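Long-range contacts in putative lipoprotein (Pseudomonas protegens, PDB 4KT3), which probably serves as a type VI secretion immunity protein, forming a complex with its cognate effector, a peptidoglycan glycoside hydrolase: residues P60-F65 and S126-L131; F65-N70 and G81-S86. All coordinates share one frame; numbering follows the deposited sequence.

Contact 1 (P60-F65 and S126-L131); sequences PGYYDF and SQREGL
Tyr62 lays one face of its ring under the two methyls of Leu131, and this packing joins the start of strand 62-69 to helix 125-129 and the residues that follow it, which lie against one face of the antiparallel sheet of this immunity-protein family. The tight part is here. Leu131 CD2 makes a CH-pi contact with the Tyr62 ring, 4.1 Å from its centroid and 18° off the normal. Leu131 CD1 sits over the phenol end of the same face, 3.9 Å from Tyr62 CZ. A branched leucine suits the place because its paired methyls can spread across a flat ring. The phenol then runs on against Arg128: Tyr62 OH comes within 3.2 Å of both Arg128 CA and CB, a close approach with no direct hydrogen bond.

The Pro60-Gln127 edge is looser, and polar. Exposed Pro60 and partly exposed Gln127 meet there, Pro60 O lying 3.3 Å from Gln127 CB, but the amide end leads away. Gly61 makes the turn between Pro60 and Tyr62 with a positive phi; a CB here would lie tight against Gln127 CB and be jammed against Pro60 O, which calls for glycine. No hydrogen bond passes directly between the two segments, and the polar links run through water. One water donates to both Pro60 O and Gln127 O. The guanidinium of Arg128, its plane 89° from that of the phenol ring, is held by Leu121 O at NH1 and by a salt bridge from NE to Glu134. A second water lies at the far end, past the phenol oxygen: it accepts from Tyr62 OH at 2.7 Å and from Arg128 NH1 at 3.0 Å, meeting the guanidinium at its edge and in its plane.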
ATOM      1  N   PRO B  60      -0.251 -10.908 -10.317  1.00 13.79           N
ATOM      2  CA  PRO B  60      -0.059 -12.319 -10.662  1.00 14.57           C
ATOM      3  C   PRO B  60       1.375 -12.785 -10.427  1.00 13.82           C
ATOM      4  O   PRO B  60       2.326 -12.107 -10.829  1.00 14.61           O
ATOM      5  CB  PRO B  60      -0.407 -12.348 -12.145  1.00 17.75           C
ATOM      6  CG  PRO B  60      -1.472 -11.271 -12.277  1.00 17.43           C
ATOM      7  CD  PRO B  60      -1.041 -10.185 -11.335  1.00 14.14           C
ATOM      8  N   GLY B  61       1.518 -13.926  -9.758  1.00 14.71           N
ATOM      9  CA  GLY B  61       2.834 -14.463  -9.438  1.00 15.59           C
ATOM     10  C   GLY B  61       3.314 -14.117  -8.040  1.00 13.14           C
ATOM     11  O   GLY B  61       4.318 -14.673  -7.576  1.00 15.64           O
ATOM     12  N   TYR B  62       2.606 -13.193  -7.383  1.00 12.45           N
ATOM     13  CA  TYR B  62       2.992 -12.672  -6.067  1.00 12.41           C
ATOM     14  C   TYR B  62       1.803 -12.680  -5.105  1.00 12.66           C
ATOM     15  O   TYR B  62       0.638 -12.710  -5.525  1.00 13.52           O
ATOM     16  CB  TYR B  62       3.497 -11.213  -6.190  1.00 11.40           C
ATOM     17  CG  TYR B  62       4.674 -11.069  -7.116  1.00 12.49           C
ATOM     18  CD1 TYR B  62       4.489 -10.990  -8.489  1.00 12.47           C
ATOM     19  CD2 TYR B  62       5.965 -11.021  -6.625  1.00 11.44           C
ATOM     20  CE1 TYR B  62       5.571 -10.913  -9.353  1.00 11.47           C
ATOM     21  CE2 TYR B  62       7.053 -10.941  -7.473  1.00 13.10           C
ATOM     22  CZ  TYR B  62       6.854 -10.874  -8.830  1.00 11.86           C
ATOM     23  OH  TYR B  62       7.935 -10.798  -9.683  1.00 15.99           O
ATOM     24  N   TYR B  63       2.106 -12.638  -3.813  1.00 12.72           N
ATOM     25  CA  TYR B  63       1.132 -12.230  -2.810  1.00 12.08           C
ATOM     26  C   TYR B  63       1.534 -10.842  -2.316  1.00 11.93           C
ATOM     27  O   TYR B  63       2.716 -10.587  -2.089  1.00 12.96           O
ATOM     28  CB  TYR B  63       1.125 -13.208  -1.648  1.00 13.85           C
ATOM     29  CG  TYR B  63       0.450 -14.512  -1.970  1.00 16.23           C
ATOM     30  CD1 TYR B  63      -0.909 -14.558  -2.242  1.00 18.05           C
ATOM     31  CD2 TYR B  63       1.168 -15.697  -1.992  1.00 19.47           C
ATOM     32  CE1 TYR B  63      -1.535 -15.750  -2.536  1.00 20.31           C
ATOM     33  CE2 TYR B  63       0.556 -16.890  -2.279  1.00 20.44           C
ATOM     34  CZ  TYR B  63      -0.794 -16.914  -2.556  1.00 21.28           C
ATOM     35  OH  TYR B  63      -1.403 -18.112  -2.835  1.00 28.38           O
ATOM     36  N   ASP B  64       0.559  -9.952  -2.154  1.00 12.17           N
ATOM     37  CA  ASP B  64       0.834  -8.589  -1.698  1.00  9.97           C
ATOM     38  C   ASP B  64       0.529  -8.421  -0.206  1.00  9.71           C
ATOM     39  O   ASP B  64      -0.396  -9.054   0.335  1.00 12.00           O
ATOM     40  CB  ASP B  64      -0.003  -7.570  -2.474  1.00 11.09           C
ATOM     41  CG  ASP B  64       0.399  -7.434  -3.932  1.00 12.15           C
ATOM     42  OD1 ASP B  64       1.307  -8.147  -4.412  1.00 12.59           O
ATOM     43  OD2 ASP B  64      -0.246  -6.606  -4.611  1.00 12.25           O
ATOM     44  N   PHE B  65       1.287  -7.539   0.447  1.00 11.63           N
ATOM     45  CA  PHE B  65       1.148  -7.291   1.876  1.00 12.97           C
ATOM     46  C   PHE B  65       1.345  -5.818   2.161  1.00 13.92           C
ATOM     47  O   PHE B  65       2.210  -5.174   1.564  1.00 13.44           O
ATOM     48  CB  PHE B  65       2.207  -8.066   2.675  1.00 13.85           C
ATOM     49  CG  PHE B  65       2.129  -9.538   2.494  1.00 12.78           C
ATOM     50  CD1 PHE B  65       1.330 -10.308   3.327  1.00 15.20           C
ATOM     51  CD2 PHE B  65       2.842 -10.164   1.474  1.00 13.82           C
ATOM     52  CE1 PHE B  65       1.244 -11.672   3.152  1.00 13.06           C
ATOM     53  CE2 PHE B  65       2.757 -11.529   1.303  1.00 17.11           C
ATOM     54  CZ  PHE B  65       1.965 -12.284   2.147  1.00 15.07           C
ATOM     55  N   SER B 126       8.023 -11.696 -16.844  1.00 21.37           N
ATOM     56  CA  SER B 126       6.770 -11.053 -17.240  1.00 21.26           C
ATOM     57  C   SER B 126       5.933 -10.641 -16.037  1.00 19.63           C
ATOM     58  O   SER B 126       5.403  -9.535 -15.988  1.00 20.13           O
ATOM     59  CB  SER B 126       5.941 -11.993 -18.114  1.00 27.07           C
ATOM     60  OG  SER B 126       6.512 -12.110 -19.398  1.00 40.77           O
ATOM     61  N   GLN B 127       5.820 -11.529 -15.059  1.00 18.45           N
ATOM     62  CA  GLN B 127       5.036 -11.213 -13.874  1.00 18.91           C
ATOM     63  C   GLN B 127       5.727 -10.092 -13.107  1.00 15.75           C
ATOM     64  O   GLN B 127       5.060  -9.208 -12.570  1.00 15.65           O
ATOM     65  CB  GLN B 127       4.834 -12.451 -12.995  1.00 19.60           C
ATOM     66  CG  GLN B 127       3.880 -13.494 -13.588  1.00 21.80           C
ATOM     67  CD  GLN B 127       4.460 -14.214 -14.782  1.00 28.89           C
ATOM     68  OE1 GLN B 127       5.647 -14.540 -14.819  1.00 31.43           O
ATOM     69  NE2 GLN B 127       3.617 -14.464 -15.781  1.00 36.51           N
ATOM     70  N   ARG B 128       7.053 -10.129 -13.027  1.00 16.49           N
ATOM     71  CA  ARG B 128       7.773  -9.079 -12.328  1.00 14.65           C
ATOM     72  C   ARG B 128       7.540  -7.736 -13.011  1.00 15.35           C
ATOM     73  O   ARG B 128       7.353  -6.715 -12.339  1.00 16.61           O
ATOM     74  CB  ARG B 128       9.281  -9.384 -12.219  1.00 16.13           C
ATOM     75  CG  ARG B 128      10.058  -8.336 -11.426  1.00 18.94           C
ATOM     76  CD  ARG B 128      11.460  -8.816 -11.053  1.00 18.14           C
ATOM     77  NE  ARG B 128      12.191  -9.290 -12.224  1.00 20.62           N
ATOM     78  CZ  ARG B 128      12.416 -10.567 -12.527  1.00 21.23           C
ATOM     79  NH1 ARG B 128      11.995 -11.551 -11.743  1.00 18.16           N
ATOM     80  NH2 ARG B 128      13.071 -10.867 -13.638  1.00 23.04           N
ATOM     81  N   GLU B 129       7.523  -7.735 -14.342  1.00 16.57           N
ATOM     82  CA  GLU B 129       7.248  -6.506 -15.089  1.00 20.83           C
ATOM     83  C   GLU B 129       5.886  -5.944 -14.713  1.00 16.14           C
ATOM     84  O   GLU B 129       5.690  -4.727 -14.709  1.00 17.09           O
ATOM     85  CB  GLU B 129       7.339  -6.747 -16.595  1.00 22.69           C
ATOM     86  CG  GLU B 129       8.783  -6.965 -17.051  1.00 28.58           C
ATOM     87  CD  GLU B 129       8.906  -7.472 -18.478  1.00 29.20           C
ATOM     88  OE1 GLU B 129       7.866  -7.675 -19.137  1.00 39.41           O
ATOM     89  OE2 GLU B 129      10.056  -7.675 -18.931  1.00 33.66           O
ATOM     90  N   GLY B 130       4.964  -6.839 -14.372  1.00 16.24           N
ATOM     91  CA  GLY B 130       3.649  -6.462 -13.883  1.00 15.52           C
ATOM     92  C   GLY B 130       3.621  -5.716 -12.555  1.00 11.48           C
ATOM     93  O   GLY B 130       2.553  -5.217 -12.159  1.00 13.36           O
ATOM     94  N   LEU B 131       4.755  -5.637 -11.856  1.00 13.85           N
ATOM     95  CA  LEU B 131       4.839  -4.793 -10.663  1.00 13.86           C
ATOM     96  C   LEU B 131       5.065  -3.324 -11.027  1.00 14.30           C
ATOM     97  O   LEU B 131       4.906  -2.442 -10.195  1.00 16.64           O
ATOM     98  CB  LEU B 131       5.965  -5.256  -9.728  1.00 14.07           C
ATOM     99  CG  LEU B 131       5.930  -6.719  -9.286  1.00 14.88           C
ATOM    100  CD1 LEU B 131       7.123  -7.013  -8.363  1.00 15.44           C
ATOM    101  CD2 LEU B 131       4.613  -7.039  -8.604  1.00 13.71           C
TER
HETATM  102  O   HOH W   1       2.371  -9.501 -11.808  1.00 15.89           O
HETATM  103  O   HOH W   2      10.469 -11.606  -9.204  1.00 15.01           O

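Contact 2 (F65-N70 and G81-S86)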
ATOM      1  N   PHE B  65       1.287  -7.539   0.447  1.00 11.63           N
ATOM      2  CA  PHE B  65       1.148  -7.291   1.876  1.00 12.97           C
ATOM      3  C   PHE B  65       1.345  -5.818   2.161  1.00 13.92           C
ATOM      4  O   PHE B  65       2.210  -5.174   1.564  1.00 13.44           O
ATOM      5  CB  PHE B  65       2.207  -8.066   2.675  1.00 13.85           C
ATOM      6  CG  PHE B  65       2.129  -9.538   2.494  1.00 12.78           C
ATOM      7  CD1 PHE B  65       1.330 -10.308   3.327  1.00 15.20           C
ATOM      8  CD2 PHE B  65       2.842 -10.164   1.474  1.00 13.82           C
ATOM      9  CE1 PHE B  65       1.244 -11.672   3.152  1.00 13.06           C
ATOM     10  CE2 PHE B  65       2.757 -11.529   1.303  1.00 17.11           C
ATOM     11  CZ  PHE B  65       1.965 -12.284   2.147  1.00 15.07           C
ATOM     12  N   SER B  66       0.543  -5.281   3.072  1.00 12.86           N
ATOM     13  CA  SER B  66       0.768  -3.920   3.534  1.00 11.35           C
ATOM     14  C   SER B  66       1.336  -3.948   4.944  1.00 14.70           C
ATOM     15  O   SER B  66       1.024  -4.841   5.734  1.00 16.62           O
ATOM     16  CB  SER B  66      -0.526  -3.114   3.504  1.00 18.29           C
ATOM     17  OG  SER B  66      -1.429  -3.567   4.482  1.00 18.38           O
ATOM     18  N   LEU B  67       2.186  -2.969   5.242  1.00 13.51           N
ATOM     19  CA  LEU B  67       2.751  -2.784   6.564  1.00 14.33           C
ATOM     20  C   LEU B  67       2.248  -1.444   7.073  1.00 13.29           C
ATOM     21  O   LEU B  67       2.427  -0.410   6.428  1.00 14.85           O
ATOM     22  CB  LEU B  67       4.265  -2.776   6.486  1.00 15.96           C
ATOM     23  CG  LEU B  67       5.009  -2.448   7.782  1.00 19.52           C
ATOM     24  CD1 LEU B  67       4.738  -3.493   8.857  1.00 22.19           C
ATOM     25  CD2 LEU B  67       6.495  -2.329   7.491  1.00 22.31           C
ATOM     26  N   GLY B  68       1.593  -1.459   8.222  1.00 18.56           N
ATOM     27  CA  GLY B  68       0.943  -0.259   8.700  1.00 23.65           C
ATOM     28  C   GLY B  68       0.947  -0.107  10.199  1.00 17.41           C
ATOM     29  O   GLY B  68       1.402  -0.985  10.926  1.00 18.07           O
ATOM     30  N   TYR B  69       0.381   1.010  10.642  1.00 18.53           N
ATOM     31  CA  TYR B  69       0.491   1.451  12.005  1.00 18.78           C
ATOM     32  C   TYR B  69      -0.707   2.315  12.374  1.00 15.85           C
ATOM     33  O   TYR B  69      -0.979   3.306  11.700  1.00 16.43           O
ATOM     34  CB  TYR B  69       1.778   2.266  12.124  1.00 25.55           C
ATOM     35  CG  TYR B  69       1.974   2.933  13.454  1.00 27.05           C
ATOM     36  CD1 TYR B  69       1.941   2.192  14.617  1.00 33.22           C
ATOM     37  CD2 TYR B  69       2.213   4.303  13.543  1.00 28.08           C
ATOM     38  CE1 TYR B  69       2.129   2.775  15.841  1.00 30.53           C
ATOM     39  CE2 TYR B  69       2.404   4.907  14.772  1.00 26.63           C
ATOM     40  CZ  TYR B  69       2.358   4.130  15.926  1.00 27.59           C
ATOM     41  OH  TYR B  69       2.547   4.680  17.180  1.00 34.36           O
ATOM     42  N   ASN B  70      -1.405   1.955  13.454  1.00 16.51           N
ATOM     43  CA  ASN B  70      -2.478   2.804  13.986  1.00 15.38           C
ATOM     44  C   ASN B  70      -2.068   3.410  15.324  1.00 16.08           C
ATOM     45  O   ASN B  70      -1.785   2.694  16.302  1.00 19.78           O
ATOM     46  CB  ASN B  70      -3.795   2.034  14.143  1.00 18.89           C
ATOM     47  CG  ASN B  70      -4.485   1.764  12.821  1.00 17.75           C
ATOM     48  OD1 ASN B  70      -4.899   2.692  12.116  1.00 16.00           O
ATOM     49  ND2 ASN B  70      -4.619   0.486  12.476  1.00 23.15           N
ATOM     50  N   GLY B  81       4.713   0.459   4.029  1.00 15.22           N
ATOM     51  CA  GLY B  81       5.121  -0.290   2.858  1.00 16.52           C
ATOM     52  C   GLY B  81       4.007  -1.094   2.215  1.00 14.21           C
ATOM     53  O   GLY B  81       3.059  -1.515   2.878  1.00 13.81           O
ATOM     54  N   LEU B  82       4.154  -1.316   0.913  1.00 13.10           N
ATOM     55  CA  LEU B  82       3.314  -2.224   0.149  1.00 12.40           C
ATOM     56  C   LEU B  82       4.285  -3.153  -0.558  1.00 13.05           C
ATOM     57  O   LEU B  82       5.122  -2.700  -1.333  1.00 13.59           O
ATOM     58  CB  LEU B  82       2.457  -1.470  -0.876  1.00 12.22           C
ATOM     59  CG  LEU B  82       1.620  -2.343  -1.825  1.00 13.08           C
ATOM     60  CD1 LEU B  82       0.668  -3.261  -1.070  1.00 15.49           C
ATOM     61  CD2 LEU B  82       0.819  -1.479  -2.818  1.00 12.99           C
ATOM     62  N   PHE B  83       4.181  -4.447  -0.280  1.00 12.25           N
ATOM     63  CA  PHE B  83       5.162  -5.426  -0.732  1.00 12.03           C
ATOM     64  C   PHE B  83       4.518  -6.501  -1.581  1.00 12.63           C
ATOM     65  O   PHE B  83       3.363  -6.871  -1.364  1.00 13.88           O
ATOM     66  CB  PHE B  83       5.829  -6.092   0.478  1.00 13.81           C
ATOM     67  CG  PHE B  83       6.486  -5.120   1.414  1.00 14.63           C
ATOM     68  CD1 PHE B  83       5.785  -4.591   2.492  1.00 16.80           C
ATOM     69  CD2 PHE B  83       7.797  -4.720   1.208  1.00 16.52           C
ATOM     70  CE1 PHE B  83       6.394  -3.677   3.354  1.00 16.26           C
ATOM     71  CE2 PHE B  83       8.412  -3.811   2.073  1.00 17.25           C
ATOM     72  CZ  PHE B  83       7.708  -3.293   3.140  1.00 17.44           C
ATOM     73  N   SER B  84       5.298  -7.027  -2.523  1.00 11.58           N
ATOM     74  CA  SER B  84       4.913  -8.190  -3.308  1.00 13.14           C
ATOM     75  C   SER B  84       5.974  -9.267  -3.106  1.00 11.32           C
ATOM     76  O   SER B  84       7.170  -9.002  -3.265  1.00 14.15           O
ATOM     77  CB  SER B  84       4.797  -7.836  -4.796  1.00 11.86           C
ATOM     78  OG  SER B  84       3.744  -6.901  -5.038  1.00 12.37           O
ATOM     79  N   VAL B  85       5.527 -10.469  -2.744  1.00 12.77           N
ATOM     80  CA  VAL B  85       6.416 -11.611  -2.535  1.00 11.89           C
ATOM     81  C   VAL B  85       6.110 -12.701  -3.563  1.00 12.38           C
ATOM     82  O   VAL B  85       4.965 -13.135  -3.681  1.00 13.05           O
ATOM     83  CB  VAL B  85       6.213 -12.215  -1.128  1.00 12.85           C
ATOM     84  CG1 VAL B  85       7.127 -13.403  -0.926  1.00 13.85           C
ATOM     85  CG2 VAL B  85       6.440 -11.150  -0.039  1.00 12.90           C
ATOM     86  N   SER B  86       7.110 -13.135  -4.316  1.00 13.51           N
ATOM     87  CA  SER B  86       6.877 -14.150  -5.341  1.00 12.78           C
ATOM     88  C   SER B  86       6.611 -15.510  -4.743  1.00 14.17           C
ATOM     89  O   SER B  86       7.355 -15.965  -3.892  1.00 14.97           O
ATOM     90  CB  SER B  86       8.056 -14.270  -6.301  1.00 15.55           C
ATOM     91  OG  SER B  86       8.010 -15.530  -6.978  1.00 15.09           O
TER
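Phe65 and Phe83 face each other as a hydrogen-bonded pair of the antiparallel beta hairpin formed by strands 62-69 and 78-86. Over these segments the strands run at 155° to one another. Backbone bonds set the register. Phe65 N to Phe83 O and Phe83 N to Phe65 O both measure 2.8 Å, closing the ring of bonds expected of such a pair. The next hydrogen-bonded pair is Leu67 with Gly81: Leu67 N gives Gly81 O a bond of 2.9 Å, while Gly81 N reaches Leu67 O only weakly, at 3.4 Å. Ser66 and Leu82 form the non-hydrogen-bonded pair between them, and there CA-H groups approach the carbonyls, with Ser66 CA 3.4 Å from Gly81 O.

Apolar side chains meet on the face that carries Phe65, Leu67, Phe83 and Val85. Phe83 CG lies anti to its carbonyl carbon (chi1 -57°). The ring passes Gly81, and its CE1 meets Leu67 CB at 3.9 Å, in the ring plane and at its edge. The ring crosses the side of Gly81 where a CB would point, so a residue without a side chain fits. Phe65 instead reaches diagonally to Val85, its CE2 3.9 Å from Val85 CG2; beta-branched Val85 and the flat Phe65 ring suit this buried, apolar face. On the reverse face, Leu82 CD1 folds back to 3.6 Å from Phe65 O.

That reverse face meets the partner chain of the complex, where Gln71 of that chain packs on both Ser66 and Leu82. Helix 21-34 covers the aromatic face, Leu28 touching both Phe65 and Phe83, while strand 44-47 flanks strand 62-69 and strand 92-94 flanks strand 78-86.

Contacts 1 and 2 share Phe65 and strand 62-69 but differ in depth. Contact 2 is wholly buried, a join between adjacent strands made by direct backbone bonds and apolar side chains. Contact 1 is partly buried and brings a helix from near the C-terminus onto the sheet, relying on one aromatic ring and bridging waters. Their centres lie 14 Å apart, yet they meet along the hairpin: Tyr63 O and Val85 N probably form a hydrogen bond of 2.9 Å, continuing the pairing of contact 2 toward Tyr62. On the sheet face that packs on helix 125-129, Asp64 OD1 probably bonds to Ser84 OG at 2.8 Å.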